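Long-range contacts in response regulator receiver protein (Desulfuromonas acetoxidans, PDB 2ZAY), which probably serves in two-component signal transduction, this chain being the CheY-like receiver domain of a longer protein: residues L55-A60 with I86-R91; D69-L74 with M103-F108; E31-I36 with R121-L126; R10-D15 with I36-A41; V47-H52 with K75-T80. All coordinates share one frame; numbering follows the deposited sequence.

Interactions 1 and 4 pair neighbouring strands of one parallel sheet, and their centres lie about 10 Å apart. Strand 55-59 joins them: Ile57 N lies 2.8 Å from Met12 O, a probable hydrogen bond. Interactions 2 and 3 pack on the sheet, with centres about 17 Å apart. They are tied by a salt bridge of 3.0 Å between Asp107 OD2 and Arg121 NH1. Interaction 5 is more peripheral, with its centre about 17 Å from that of interaction 1. Its Thr80 OG1 reaches Leu74 O of interaction 2. Interaction 1 holds Glu59 and interaction 4 Asp15, at the strand ends where receiver domains usually have their phosphorylation site.

Interaction 1 of 5, residues L55-A60 with I86-R91; sequences LIITEA and IALSGR
Ile57 and Leu88 meet on one face of the parallel sheet of the CheY-like receiver fold. Their strands, 55-59 and 85-89, are the two arms of a beta-alpha-beta crossover through helix 67-75. Four backbone hydrogen bonds join them. The first runs from Ile86 N to Ile56 O at 2.8 Å. Thr58 N to Ile86 O, Leu88 N to Thr58 O and Ala60 N to Leu88 O follow.

The Leu88 side chain can be traced outward. Its CB lies 3.8 Å from Thr58 O. With chi1 at -112°, not a staggered value, its CG comes within 4.1 Å of Ile57 CG2. The chain then forks, and both methyls rest on that same Ile57 CG2, CD1 at 3.7 Å and CD2 at 3.6 Å. On the same face, Ile86 CD1 touches both methyls of Leu55. Leu118 and Ile122 of helix 115-129 pack on Ile57 there.

Glu59 ends its strand where receiver domains usually carry the phosphoacceptor aspartate. Its OE2 is hydrogen-bonded to Thr16 OG1. Ser89 OG accepts from Arg91 N in an ST turn and also bonds Glu96 OE2. Ser89 CB packs 3.9 Å from Ala60 CB.

Interaction 2 of 5, residues D69-L74 with M103-F108; sequences DLFNSL and MGFIDF
Phe71 and Phe105 form the aromatic part of this contact. Their ring centroids are 4.7 Å apart and the planes are inclined at 31°, an oblique pairing. Phe71 CD1 stands 3.8 Å above the centre of the Phe105 ring. Phe71 CB meets the rim atom CZ of Phe105 at 3.6 Å. With CG anti to the backbone N (chi1 -176°), the Phe71 ring is carried toward Phe105 and Gly104.

Met103 supplies the sulfur-bearing side chain. Its chain bends at chi3, and only the terminal methyl touches: CE lies 3.8 Å from Phe71 CD2. The same CE touches Asn72 OD1, which lies in the plane of the Phe71 ring at its edge.

Helix 67-75 is thereby packed on the turn between helix 94-103 and strand 107-110 of the receiver fold. Phe105 also leans on Thr58, Val85 and Ala87 of the central sheet and on Leu100 of helix 94-103. An alanine in place of Phe71 would probably leave a gap over the Phe105 face, where CD1 lay, and beside Met103 CE and the Gly104 backbone.

Backbone atoms of Met103 and Gly104 also meet the Phe71 ring. Its CE2 is 3.7 Å from Met103 O, and its CZ is 3.7 Å from Gly104 C. Gly104 has positive phi and closes helix 94-103 in a Schellman motif. A CB at this position would collide with Phe71 CZ.

Interaction 3 of 5, residues E31-I36 with R121-L126; sequences EGFDII and RIKRVL
Phe33 and Lys123 bury the most surface here, where strand 33-38 of the receiver fold meets helix 115-129. The axes of the short segments 33-36 and 121-126 make an angle of 106°. Phe33 follows Gly32, whose positive phi ends helix 22-31 in a Schellman motif.

The Phe33 ring points at the helix with its far end. Its CZ touches Ile122 CG2 at 3.7 Å. Its CE1 touches Leu126 CD1 at 3.8 Å. Both methyls come in obliquely. Lys123 CG instead meets the ring edge in its plane, 3.8 Å from CZ. Leu28 of helix 22-31 packs on both Phe33 and Ile122, and Trp9 and Ile11 of strand 9-14 also touch Phe33.

Past the ring, Lys123 runs extended to its ammonium group. There it meets Glu31, whose chain bends at chi2 (80°). The two side chains cross at about a right angle. The aliphatic parts touch as well, with Glu31 CG 3.6 Å from Lys123 CE. Glu31 OE1 also has a weak hydrogen bond with Ser119 OG. Lys123 NZ and Glu31 OE1 form a salt bridge on the anti side of the carboxylate, with NZ 23° out of its plane.

Interaction 4 of 5, residues R10-D15 with I36-A41; sequences RIMLVD and IQCGNA
The parallel pairing of strands 9-14 and 33-38, with Met12 beside Ile36, belongs to the first beta-alpha-beta unit of the sheet. Helix 22-31 makes the crossover. Ile36 N bonds Ile11 O at 2.8 Å. Leu13 N to Ile36 O, Cys38 N to Leu13 O and Asp15 N to Cys38 O continue the ladder.

Met12 and Cys38 share a face. Met12 CG is anti to the backbone N (chi1 176°) and lies 3.8 Å from Ile36 O. Its SD is 4.0 Å from Cys38 SG. The chain then bends at chi3, and CE reaches Ile36 CG2 at 4.1 Å. Val47 and Ala48 of helix 41-51 also pack on Met12. An alanine in place of Met12 would probably open a gap beside Cys38 SG and Ile36 CG2, under that helix.

Val14 CG1 touches Asn40 O at 3.6 Å. Asn40 is the N-cap of helix 41-51, its OD1 accepting from Glu43 N. The CB of Asp15 points away from segment 36-41. Its OD2 accepts a hydrogen bond from Gln17 N, and its OD1 makes a salt bridge with Lys111. An acidic residue at the end of the first strand, near a lysine, is typical of the acidic pocket of receiver domains.

Interaction 5 of 5, residues V47-H52 with K75-T80; sequences VAVKTH and KKNPQT
One water joins His52 to Gln79. It is 2.6 Å from His52 ND1 and lies in the ring plane, at the edge. It donates to Gln79 O at 2.7 Å. The side chains of these two residues also touch: Gln79 OE1 is 3.5 Å from His52 CE1, with ring and amide planes 86° apart.

Val49 CG2 packs against the amide ND2 of Asn77 at 3.6 Å and against the methyl CG2 of Thr80 at 3.9 Å. Thr80 OG1 lies between the backbone N and the carbonyl carbon (chi1 59°) and bonds back to Leu74 O. Thr80 CG2 meets helix 41-51, touching Val49 CA and Ala48 CB. Asn77 OD1 accepts from Gln79 N in an Asx turn, which probably helps hold the amide beside Val49.

The contact thus sets the end of helix 41-51 against the loop after helix 67-75 in the receiver domain. No direct hydrogen bond crosses it, so the link rests on van der Waals contacts and a bridging water, and is probably not strongly directional.

Interaction 1 of 5, residues L55-A60 with I86-R91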
# COMPACT_ATOMS: atom_id res chain seq x y z
N LEU A 55 4.49 2.75 -6.17
CA LEU A 55 4.34 1.80 -5.08
C LEU A 55 2.93 1.90 -4.53
O LEU A 55 2.32 2.96 -4.54
CB LEU A 55 5.38 2.09 -3.99
CG LEU A 55 5.39 1.12 -2.81
CD1 LEU A 55 6.80 1.02 -2.23
CD2 LEU A 55 4.41 1.59 -1.77
N ILE A 56 2.41 0.78 -4.04
CA ILE A 56 1.05 0.74 -3.51
C ILE A 56 1.06 0.28 -2.06
O ILE A 56 1.79 -0.64 -1.69
CB ILE A 56 0.17 -0.22 -4.36
CG1 ILE A 56 0.08 0.32 -5.79
CG2 ILE A 56 -1.21 -0.38 -3.73
CD1 ILE A 56 -0.54 -0.65 -6.77
N ILE A 57 0.26 0.95 -1.24
CA ILE A 57 0.16 0.60 0.17
C ILE A 57 -1.31 0.28 0.39
O ILE A 57 -2.18 1.11 0.13
CB ILE A 57 0.54 1.79 1.07
CG1 ILE A 57 1.99 2.21 0.82
CG2 ILE A 57 0.33 1.42 2.53
CD1 ILE A 57 2.37 3.52 1.51
N THR A 58 -1.61 -0.92 0.87
CA THR A 58 -3.00 -1.28 1.09
C THR A 58 -3.27 -1.90 2.44
O THR A 58 -2.43 -2.60 3.00
CB THR A 58 -3.51 -2.26 0.01
OG1 THR A 58 -4.89 -2.55 0.26
CG2 THR A 58 -2.72 -3.58 0.06
N GLU A 59 -4.46 -1.63 2.97
CA GLU A 59 -4.88 -2.21 4.23
C GLU A 59 -5.00 -3.70 3.90
O GLU A 59 -5.47 -4.05 2.82
CB GLU A 59 -6.24 -1.65 4.64
CG GLU A 59 -6.75 -2.11 5.99
CD GLU A 59 -8.06 -1.44 6.37
OE1 GLU A 59 -8.49 -1.58 7.54
OE2 GLU A 59 -8.66 -0.79 5.49
N ALA A 60 -4.59 -4.57 4.82
CA ALA A 60 -4.66 -6.00 4.58
C ALA A 60 -6.07 -6.55 4.68
O ALA A 60 -6.55 -7.25 3.79
CB ALA A 60 -3.75 -6.74 5.54
N ILE A 86 2.91 -2.79 -0.39
CA ILE A 86 3.19 -2.88 1.05
C ILE A 86 1.86 -3.10 1.75
O ILE A 86 0.87 -2.42 1.44
CB ILE A 86 3.80 -1.57 1.60
CG1 ILE A 86 5.24 -1.39 1.09
CG2 ILE A 86 3.79 -1.60 3.15
CD1 ILE A 86 5.89 -0.12 1.59
N ALA A 87 1.81 -4.04 2.69
CA ALA A 87 0.59 -4.29 3.44
C ALA A 87 0.62 -3.57 4.78
O ALA A 87 1.64 -3.53 5.45
CB ALA A 87 0.39 -5.79 3.66
N LEU A 88 -0.52 -3.00 5.14
CA LEU A 88 -0.70 -2.30 6.41
C LEU A 88 -1.77 -3.10 7.14
O LEU A 88 -2.84 -3.35 6.59
CB LEU A 88 -1.18 -0.87 6.15
CG LEU A 88 -0.23 0.28 6.46
CD1 LEU A 88 1.15 0.02 5.90
CD2 LEU A 88 -0.83 1.57 5.89
N SER A 89 -1.51 -3.51 8.37
CA SER A 89 -2.52 -4.29 9.07
C SER A 89 -2.69 -3.93 10.52
O SER A 89 -1.72 -3.71 11.25
CB SER A 89 -2.21 -5.78 8.95
OG SER A 89 -3.16 -6.54 9.70
N GLY A 90 -3.95 -3.87 10.94
CA GLY A 90 -4.27 -3.55 12.31
C GLY A 90 -4.27 -4.80 13.18
O GLY A 90 -4.53 -4.72 14.38
N ARG A 91 -4.00 -5.95 12.58
CA ARG A 91 -3.96 -7.21 13.32
C ARG A 91 -2.50 -7.58 13.52
O ARG A 91 -2.02 -7.72 14.65
CB ARG A 91 -4.69 -8.31 12.54
CG ARG A 91 -6.13 -7.96 12.26
CD ARG A 91 -6.91 -9.11 11.66
NE ARG A 91 -8.33 -8.77 11.58
CZ ARG A 91 -9.29 -9.61 11.22
NH1 ARG A 91 -8.99 -10.86 10.89
NH2 ARG A 91 -10.55 -9.19 11.20

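Interaction 2 of 5, residues D69-L74 with M103-F108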
# COMPACT_ATOMS: atom_id res chain seq x y z
N ASP A 69 -6.83 -9.67 -2.05
CA ASP A 69 -7.64 -9.72 -3.27
C ASP A 69 -7.12 -8.65 -4.22
O ASP A 69 -7.00 -8.88 -5.43
CB ASP A 69 -9.11 -9.44 -2.97
CG ASP A 69 -9.78 -10.57 -2.21
OD1 ASP A 69 -9.50 -11.75 -2.55
OD2 ASP A 69 -10.58 -10.29 -1.29
N LEU A 70 -6.82 -7.48 -3.67
CA LEU A 70 -6.29 -6.37 -4.47
C LEU A 70 -4.94 -6.78 -5.04
O LEU A 70 -4.68 -6.57 -6.22
CB LEU A 70 -6.12 -5.12 -3.60
CG LEU A 70 -5.51 -3.89 -4.28
CD1 LEU A 70 -6.31 -3.54 -5.52
CD2 LEU A 70 -5.48 -2.70 -3.32
N PHE A 71 -4.09 -7.36 -4.20
CA PHE A 71 -2.78 -7.81 -4.65
C PHE A 71 -2.93 -8.74 -5.86
O PHE A 71 -2.25 -8.57 -6.88
CB PHE A 71 -2.06 -8.56 -3.53
CG PHE A 71 -0.66 -8.98 -3.88
CD1 PHE A 71 0.41 -8.11 -3.68
CD2 PHE A 71 -0.41 -10.24 -4.42
CE1 PHE A 71 1.71 -8.50 -4.01
CE2 PHE A 71 0.88 -10.64 -4.75
CZ PHE A 71 1.95 -9.76 -4.54
N ASN A 72 -3.82 -9.72 -5.75
CA ASN A 72 -4.03 -10.67 -6.84
C ASN A 72 -4.59 -10.00 -8.09
O ASN A 72 -4.18 -10.34 -9.21
CB ASN A 72 -4.98 -11.80 -6.41
CG ASN A 72 -4.38 -12.71 -5.35
OD1 ASN A 72 -3.16 -12.91 -5.31
ND2 ASN A 72 -5.23 -13.28 -4.51
N SER A 73 -5.50 -9.05 -7.92
CA SER A 73 -6.08 -8.35 -9.07
C SER A 73 -5.03 -7.54 -9.81
O SER A 73 -5.04 -7.46 -11.04
CB SER A 73 -7.22 -7.44 -8.61
OG SER A 73 -8.29 -8.21 -8.08
N LEU A 74 -4.12 -6.92 -9.06
CA LEU A 74 -3.05 -6.13 -9.67
C LEU A 74 -2.12 -7.02 -10.49
O LEU A 74 -1.54 -6.58 -11.48
CB LEU A 74 -2.26 -5.42 -8.57
CG LEU A 74 -3.06 -4.33 -7.84
CD1 LEU A 74 -2.35 -3.89 -6.57
CD2 LEU A 74 -3.27 -3.14 -8.79
N MET A 103 3.32 -14.41 0.12
CA MET A 103 2.51 -14.14 -1.08
C MET A 103 3.21 -13.24 -2.08
O MET A 103 2.92 -13.30 -3.29
CB MET A 103 1.23 -13.40 -0.69
CG MET A 103 0.01 -14.22 -0.55
SD MET A 103 -1.32 -13.09 -0.13
CE MET A 103 -1.85 -12.55 -1.74
N GLY A 104 4.07 -12.36 -1.59
CA GLY A 104 4.76 -11.45 -2.49
C GLY A 104 4.68 -9.99 -2.10
O GLY A 104 5.23 -9.13 -2.79
N PHE A 105 3.96 -9.68 -1.02
CA PHE A 105 3.89 -8.29 -0.57
C PHE A 105 5.34 -7.90 -0.31
O PHE A 105 6.09 -8.65 0.32
CB PHE A 105 3.06 -8.17 0.71
CG PHE A 105 1.57 -8.04 0.45
CD1 PHE A 105 1.00 -6.78 0.28
CD2 PHE A 105 0.76 -9.17 0.35
CE1 PHE A 105 -0.37 -6.65 -0.00
CE2 PHE A 105 -0.61 -9.04 0.07
CZ PHE A 105 -1.18 -7.79 -0.10
N ILE A 106 5.75 -6.73 -0.79
CA ILE A 106 7.14 -6.31 -0.62
C ILE A 106 7.52 -5.96 0.82
O ILE A 106 8.69 -6.01 1.19
CB ILE A 106 7.49 -5.14 -1.56
CG1 ILE A 106 8.99 -5.15 -1.86
CG2 ILE A 106 7.03 -3.82 -0.96
CD1 ILE A 106 9.38 -4.24 -3.00
N ASP A 107 6.53 -5.59 1.63
CA ASP A 107 6.77 -5.28 3.04
C ASP A 107 5.45 -5.38 3.80
O ASP A 107 4.38 -5.47 3.20
CB ASP A 107 7.38 -3.88 3.23
CG ASP A 107 8.27 -3.79 4.48
OD1 ASP A 107 8.08 -4.60 5.42
OD2 ASP A 107 9.15 -2.91 4.55
N PHE A 108 5.55 -5.38 5.13
CA PHE A 108 4.38 -5.48 5.99
C PHE A 108 4.59 -4.54 7.17
O PHE A 108 5.62 -4.60 7.85
CB PHE A 108 4.24 -6.92 6.50
CG PHE A 108 3.08 -7.12 7.43
CD1 PHE A 108 1.83 -7.49 6.94
CD2 PHE A 108 3.24 -6.94 8.80
CE1 PHE A 108 0.75 -7.69 7.81
CE2 PHE A 108 2.17 -7.13 9.68
CZ PHE A 108 0.92 -7.51 9.18

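Interaction 3 of 5, residues E31-I36 with R121-L126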
# COMPACT_ATOMS: atom_id res chain seq x y z
N GLU A 31 7.28 14.99 2.56
CA GLU A 31 8.45 14.19 2.21
C GLU A 31 8.69 14.22 0.71
O GLU A 31 9.76 13.84 0.23
CB GLU A 31 8.24 12.75 2.67
CG GLU A 31 9.52 11.97 2.93
CD GLU A 31 10.12 12.29 4.29
OE1 GLU A 31 11.13 11.64 4.65
OE2 GLU A 31 9.60 13.17 4.99
N GLY A 32 7.68 14.65 -0.05
CA GLY A 32 7.82 14.70 -1.49
C GLY A 32 7.03 13.63 -2.23
O GLY A 32 7.17 13.48 -3.45
N PHE A 33 6.22 12.87 -1.51
CA PHE A 33 5.43 11.82 -2.13
C PHE A 33 4.10 12.38 -2.63
O PHE A 33 3.47 13.20 -1.96
CB PHE A 33 5.17 10.68 -1.14
CG PHE A 33 6.41 9.96 -0.70
CD1 PHE A 33 7.21 9.29 -1.62
CD2 PHE A 33 6.79 9.96 0.64
CE1 PHE A 33 8.38 8.64 -1.22
CE2 PHE A 33 7.95 9.32 1.06
CZ PHE A 33 8.75 8.65 0.12
N ASP A 34 3.68 11.94 -3.81
CA ASP A 34 2.41 12.36 -4.40
C ASP A 34 1.44 11.25 -4.00
O ASP A 34 1.43 10.18 -4.62
CB ASP A 34 2.54 12.43 -5.92
CG ASP A 34 1.31 13.02 -6.58
OD1 ASP A 34 0.28 13.20 -5.90
OD2 ASP A 34 1.39 13.31 -7.79
N ILE A 35 0.63 11.49 -2.98
CA ILE A 35 -0.30 10.48 -2.49
C ILE A 35 -1.66 10.41 -3.18
O ILE A 35 -2.41 11.38 -3.25
CB ILE A 35 -0.56 10.66 -0.97
CG1 ILE A 35 0.77 10.66 -0.21
CG2 ILE A 35 -1.46 9.54 -0.47
CD1 ILE A 35 1.58 9.39 -0.36
N ILE A 36 -1.96 9.22 -3.70
CA ILE A 36 -3.21 8.95 -4.37
C ILE A 36 -4.00 8.12 -3.36
O ILE A 36 -3.57 7.03 -2.99
CB ILE A 36 -2.96 8.13 -5.67
CG1 ILE A 36 -2.11 8.97 -6.64
CG2 ILE A 36 -4.28 7.72 -6.30
CD1 ILE A 36 -1.57 8.19 -7.83
N ARG A 121 10.25 3.13 5.27
CA ARG A 121 9.89 1.84 4.66
C ARG A 121 9.61 2.00 3.16
O ARG A 121 10.02 1.17 2.35
CB ARG A 121 8.65 1.26 5.37
CG ARG A 121 8.94 0.72 6.77
CD ARG A 121 9.52 -0.68 6.68
NE ARG A 121 10.01 -1.19 7.97
CZ ARG A 121 10.58 -2.38 8.11
NH1 ARG A 121 10.73 -3.16 7.05
NH2 ARG A 121 11.02 -2.78 9.30
N ILE A 122 8.92 3.08 2.81
CA ILE A 122 8.61 3.38 1.42
C ILE A 122 9.91 3.64 0.67
O ILE A 122 10.17 3.04 -0.37
CB ILE A 122 7.71 4.64 1.31
CG1 ILE A 122 6.32 4.33 1.89
CG2 ILE A 122 7.61 5.11 -0.14
CD1 ILE A 122 5.37 5.52 1.89
N LYS A 123 10.75 4.51 1.23
CA LYS A 123 12.02 4.86 0.60
C LYS A 123 12.94 3.66 0.41
O LYS A 123 13.59 3.54 -0.62
CB LYS A 123 12.75 5.93 1.41
CG LYS A 123 12.12 7.31 1.32
CD LYS A 123 12.79 8.28 2.28
CE LYS A 123 12.20 9.68 2.15
NZ LYS A 123 12.86 10.64 3.08
N ARG A 124 13.00 2.78 1.40
CA ARG A 124 13.88 1.62 1.27
C ARG A 124 13.49 0.77 0.07
O ARG A 124 14.35 0.33 -0.69
CB ARG A 124 13.84 0.76 2.53
CG ARG A 124 14.99 -0.23 2.59
CD ARG A 124 16.32 0.51 2.72
NE ARG A 124 17.48 -0.33 2.41
CZ ARG A 124 17.83 -0.69 1.18
NH1 ARG A 124 17.12 -0.28 0.14
NH2 ARG A 124 18.90 -1.45 0.99
N VAL A 125 12.19 0.55 -0.10
CA VAL A 125 11.68 -0.25 -1.21
C VAL A 125 11.93 0.45 -2.54
O VAL A 125 12.31 -0.19 -3.52
CB VAL A 125 10.17 -0.50 -1.05
CG1 VAL A 125 9.60 -1.10 -2.33
CG2 VAL A 125 9.93 -1.45 0.11
N LEU A 126 11.71 1.76 -2.57
CA LEU A 126 11.92 2.51 -3.79
C LEU A 126 13.40 2.49 -4.18
O LEU A 126 13.74 2.35 -5.34
CB LEU A 126 11.44 3.96 -3.62
CG LEU A 126 9.94 4.19 -3.38
CD1 LEU A 126 9.66 5.69 -3.26
CD2 LEU A 126 9.14 3.59 -4.54

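Interaction 4 of 5, residues R10-D15 with I36-A41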
# COMPACT_ATOMS: atom_id res chain seq x y z
N ARG A 10 4.87 8.65 -7.17
CA ARG A 10 3.43 8.47 -7.02
C ARG A 10 3.23 7.29 -6.09
O ARG A 10 3.74 6.20 -6.34
CB ARG A 10 2.76 8.14 -8.36
CG ARG A 10 2.99 9.15 -9.47
CD ARG A 10 2.55 8.59 -10.83
NE ARG A 10 3.41 9.09 -11.89
CZ ARG A 10 4.23 8.34 -12.62
NH1 ARG A 10 4.31 7.03 -12.42
NH2 ARG A 10 4.99 8.91 -13.55
N ILE A 11 2.48 7.50 -5.01
CA ILE A 11 2.22 6.44 -4.05
C ILE A 11 0.72 6.29 -3.86
O ILE A 11 0.06 7.24 -3.46
CB ILE A 11 2.85 6.78 -2.67
CG1 ILE A 11 4.35 7.08 -2.83
CG2 ILE A 11 2.63 5.63 -1.70
CD1 ILE A 11 5.20 5.88 -3.18
N MET A 12 0.17 5.12 -4.17
CA MET A 12 -1.27 4.92 -3.97
C MET A 12 -1.49 4.29 -2.60
O MET A 12 -0.82 3.33 -2.24
CB MET A 12 -1.88 4.03 -5.06
CG MET A 12 -3.38 3.70 -4.83
SD MET A 12 -4.19 2.73 -6.17
CE MET A 12 -4.11 3.80 -7.41
N LEU A 13 -2.43 4.85 -1.84
CA LEU A 13 -2.76 4.32 -0.52
C LEU A 13 -4.23 3.88 -0.51
O LEU A 13 -5.10 4.68 -0.83
CB LEU A 13 -2.53 5.40 0.54
CG LEU A 13 -2.95 5.13 1.98
CD1 LEU A 13 -2.18 3.93 2.51
CD2 LEU A 13 -2.68 6.37 2.83
N VAL A 14 -4.48 2.63 -0.15
CA VAL A 14 -5.84 2.08 -0.10
C VAL A 14 -6.17 1.68 1.34
O VAL A 14 -5.52 0.82 1.91
CB VAL A 14 -5.98 0.82 -0.99
CG1 VAL A 14 -7.45 0.47 -1.18
CG2 VAL A 14 -5.29 1.03 -2.33
N ASP A 15 -7.19 2.31 1.93
CA ASP A 15 -7.56 2.00 3.31
C ASP A 15 -9.04 2.34 3.51
O ASP A 15 -9.53 3.32 2.93
CB ASP A 15 -6.71 2.82 4.28
CG ASP A 15 -6.76 2.28 5.71
OD1 ASP A 15 -5.95 1.39 6.04
OD2 ASP A 15 -7.62 2.73 6.49
N ILE A 36 -1.96 9.22 -3.70
CA ILE A 36 -3.21 8.95 -4.37
C ILE A 36 -4.00 8.12 -3.36
O ILE A 36 -3.57 7.03 -2.99
CB ILE A 36 -2.96 8.13 -5.67
CG1 ILE A 36 -2.11 8.97 -6.64
CG2 ILE A 36 -4.28 7.72 -6.30
CD1 ILE A 36 -1.57 8.19 -7.83
N GLN A 37 -5.13 8.65 -2.90
CA GLN A 37 -5.93 7.96 -1.88
C GLN A 37 -7.18 7.26 -2.38
O GLN A 37 -8.03 7.87 -3.02
CB GLN A 37 -6.35 8.95 -0.80
CG GLN A 37 -5.22 9.69 -0.13
CD GLN A 37 -5.70 10.57 1.00
OE1 GLN A 37 -6.38 10.10 1.91
NE2 GLN A 37 -5.36 11.85 0.95
N CYS A 38 -7.30 5.97 -2.05
CA CYS A 38 -8.47 5.17 -2.42
C CYS A 38 -9.10 4.59 -1.16
O CYS A 38 -8.41 4.09 -0.27
CB CYS A 38 -8.06 4.05 -3.37
SG CYS A 38 -7.45 4.65 -4.97
N GLY A 39 -10.43 4.66 -1.09
CA GLY A 39 -11.14 4.17 0.07
C GLY A 39 -11.45 2.68 0.09
O GLY A 39 -11.84 2.15 1.13
N ASN A 40 -11.29 2.02 -1.05
CA ASN A 40 -11.54 0.58 -1.13
C ASN A 40 -10.89 -0.04 -2.36
O ASN A 40 -10.42 0.67 -3.25
CB ASN A 40 -13.05 0.29 -1.12
CG ASN A 40 -13.77 0.92 -2.28
OD1 ASN A 40 -13.47 0.62 -3.44
ND2 ASN A 40 -14.72 1.79 -1.99
N ALA A 41 -10.88 -1.37 -2.41
CA ALA A 41 -10.27 -2.10 -3.50
C ALA A 41 -10.97 -1.92 -4.85
O ALA A 41 -10.33 -2.00 -5.90
CB ALA A 41 -10.19 -3.58 -3.15

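Interaction 5 of 5, residues V47-H52 with K75-T80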
# COMPACT_ATOMS: atom_id res chain seq x y z
N VAL A 47 -7.89 2.71 -10.81
CA VAL A 47 -7.08 3.89 -10.54
C VAL A 47 -5.59 3.55 -10.70
O VAL A 47 -4.83 4.32 -11.28
CB VAL A 47 -7.32 4.45 -9.12
CG1 VAL A 47 -6.32 5.55 -8.81
CG2 VAL A 47 -8.74 5.01 -9.02
N ALA A 48 -5.19 2.39 -10.20
CA ALA A 48 -3.78 1.99 -10.31
C ALA A 48 -3.38 1.84 -11.77
O ALA A 48 -2.32 2.29 -12.19
CB ALA A 48 -3.54 0.69 -9.57
N VAL A 49 -4.25 1.20 -12.55
CA VAL A 49 -3.97 0.98 -13.96
C VAL A 49 -3.79 2.28 -14.74
O VAL A 49 -2.96 2.34 -15.65
CB VAL A 49 -5.10 0.12 -14.61
CG1 VAL A 49 -4.94 0.08 -16.13
CG2 VAL A 49 -5.05 -1.30 -14.04
N LYS A 50 -4.53 3.32 -14.38
CA LYS A 50 -4.39 4.58 -15.11
C LYS A 50 -3.44 5.60 -14.51
O LYS A 50 -2.99 6.50 -15.21
CB LYS A 50 -5.77 5.22 -15.33
CG LYS A 50 -6.54 5.56 -14.08
CD LYS A 50 -7.97 5.96 -14.44
CE LYS A 50 -8.79 6.31 -13.22
NZ LYS A 50 -10.17 6.73 -13.61
N THR A 51 -3.11 5.47 -13.23
CA THR A 51 -2.20 6.43 -12.60
C THR A 51 -0.79 5.88 -12.44
O THR A 51 0.14 6.62 -12.12
CB THR A 51 -2.70 6.88 -11.21
OG1 THR A 51 -2.59 5.80 -10.28
CG2 THR A 51 -4.16 7.33 -11.29
N HIS A 52 -0.63 4.57 -12.62
CA HIS A 52 0.69 3.94 -12.54
C HIS A 52 1.51 4.35 -11.31
O HIS A 52 2.62 4.89 -11.45
CB HIS A 52 1.48 4.29 -13.80
CG HIS A 52 0.72 4.06 -15.07
ND1 HIS A 52 0.58 2.81 -15.64
CD2 HIS A 52 0.01 4.91 -15.85
CE1 HIS A 52 -0.18 2.90 -16.71
NE2 HIS A 52 -0.54 4.16 -16.86
N LYS A 75 -1.98 -8.27 -10.06
CA LYS A 75 -1.11 -9.21 -10.76
C LYS A 75 -1.68 -9.64 -12.10
O LYS A 75 -0.97 -10.18 -12.94
CB LYS A 75 -0.86 -10.45 -9.89
CG LYS A 75 0.16 -10.24 -8.78
CD LYS A 75 1.57 -10.15 -9.36
CE LYS A 75 2.63 -9.91 -8.28
NZ LYS A 75 2.61 -8.53 -7.73
N LYS A 76 -2.97 -9.37 -12.31
CA LYS A 76 -3.62 -9.76 -13.56
C LYS A 76 -3.44 -8.79 -14.72
O LYS A 76 -3.73 -9.12 -15.87
CB LYS A 76 -5.11 -9.99 -13.30
CG LYS A 76 -5.40 -11.16 -12.36
CD LYS A 76 -6.90 -11.39 -12.20
CE LYS A 76 -7.55 -11.73 -13.54
NZ LYS A 76 -9.03 -11.91 -13.41
N ASN A 77 -2.96 -7.59 -14.43
CA ASN A 77 -2.76 -6.59 -15.48
C ASN A 77 -1.26 -6.31 -15.64
O ASN A 77 -0.59 -5.94 -14.67
CB ASN A 77 -3.50 -5.30 -15.10
CG ASN A 77 -3.59 -4.32 -16.25
OD1 ASN A 77 -2.58 -3.98 -16.88
ND2 ASN A 77 -4.80 -3.85 -16.52
N PRO A 78 -0.73 -6.49 -16.85
CA PRO A 78 0.70 -6.26 -17.12
C PRO A 78 1.17 -4.86 -16.71
O PRO A 78 2.34 -4.67 -16.39
CB PRO A 78 0.81 -6.49 -18.62
CG PRO A 78 -0.22 -7.56 -18.87
CD PRO A 78 -1.39 -7.05 -18.05
N GLN A 79 0.27 -3.89 -16.71
CA GLN A 79 0.64 -2.53 -16.33
C GLN A 79 0.97 -2.42 -14.84
O GLN A 79 1.85 -1.65 -14.46
CB GLN A 79 -0.48 -1.55 -16.66
CG GLN A 79 -0.75 -1.36 -18.14
CD GLN A 79 0.47 -0.85 -18.89
OE1 GLN A 79 1.07 0.16 -18.51
NE2 GLN A 79 0.84 -1.55 -19.96
N THR A 80 0.28 -3.20 -14.02
CA THR A 80 0.46 -3.13 -12.57
C THR A 80 1.07 -4.36 -11.88
O THR A 80 1.35 -4.31 -10.68
CB THR A 80 -0.89 -2.86 -11.91
OG1 THR A 80 -1.81 -3.92 -12.25
CG2 THR A 80 -1.46 -1.53 -12.41
O HOH W 1 2.04 1.08 -14.27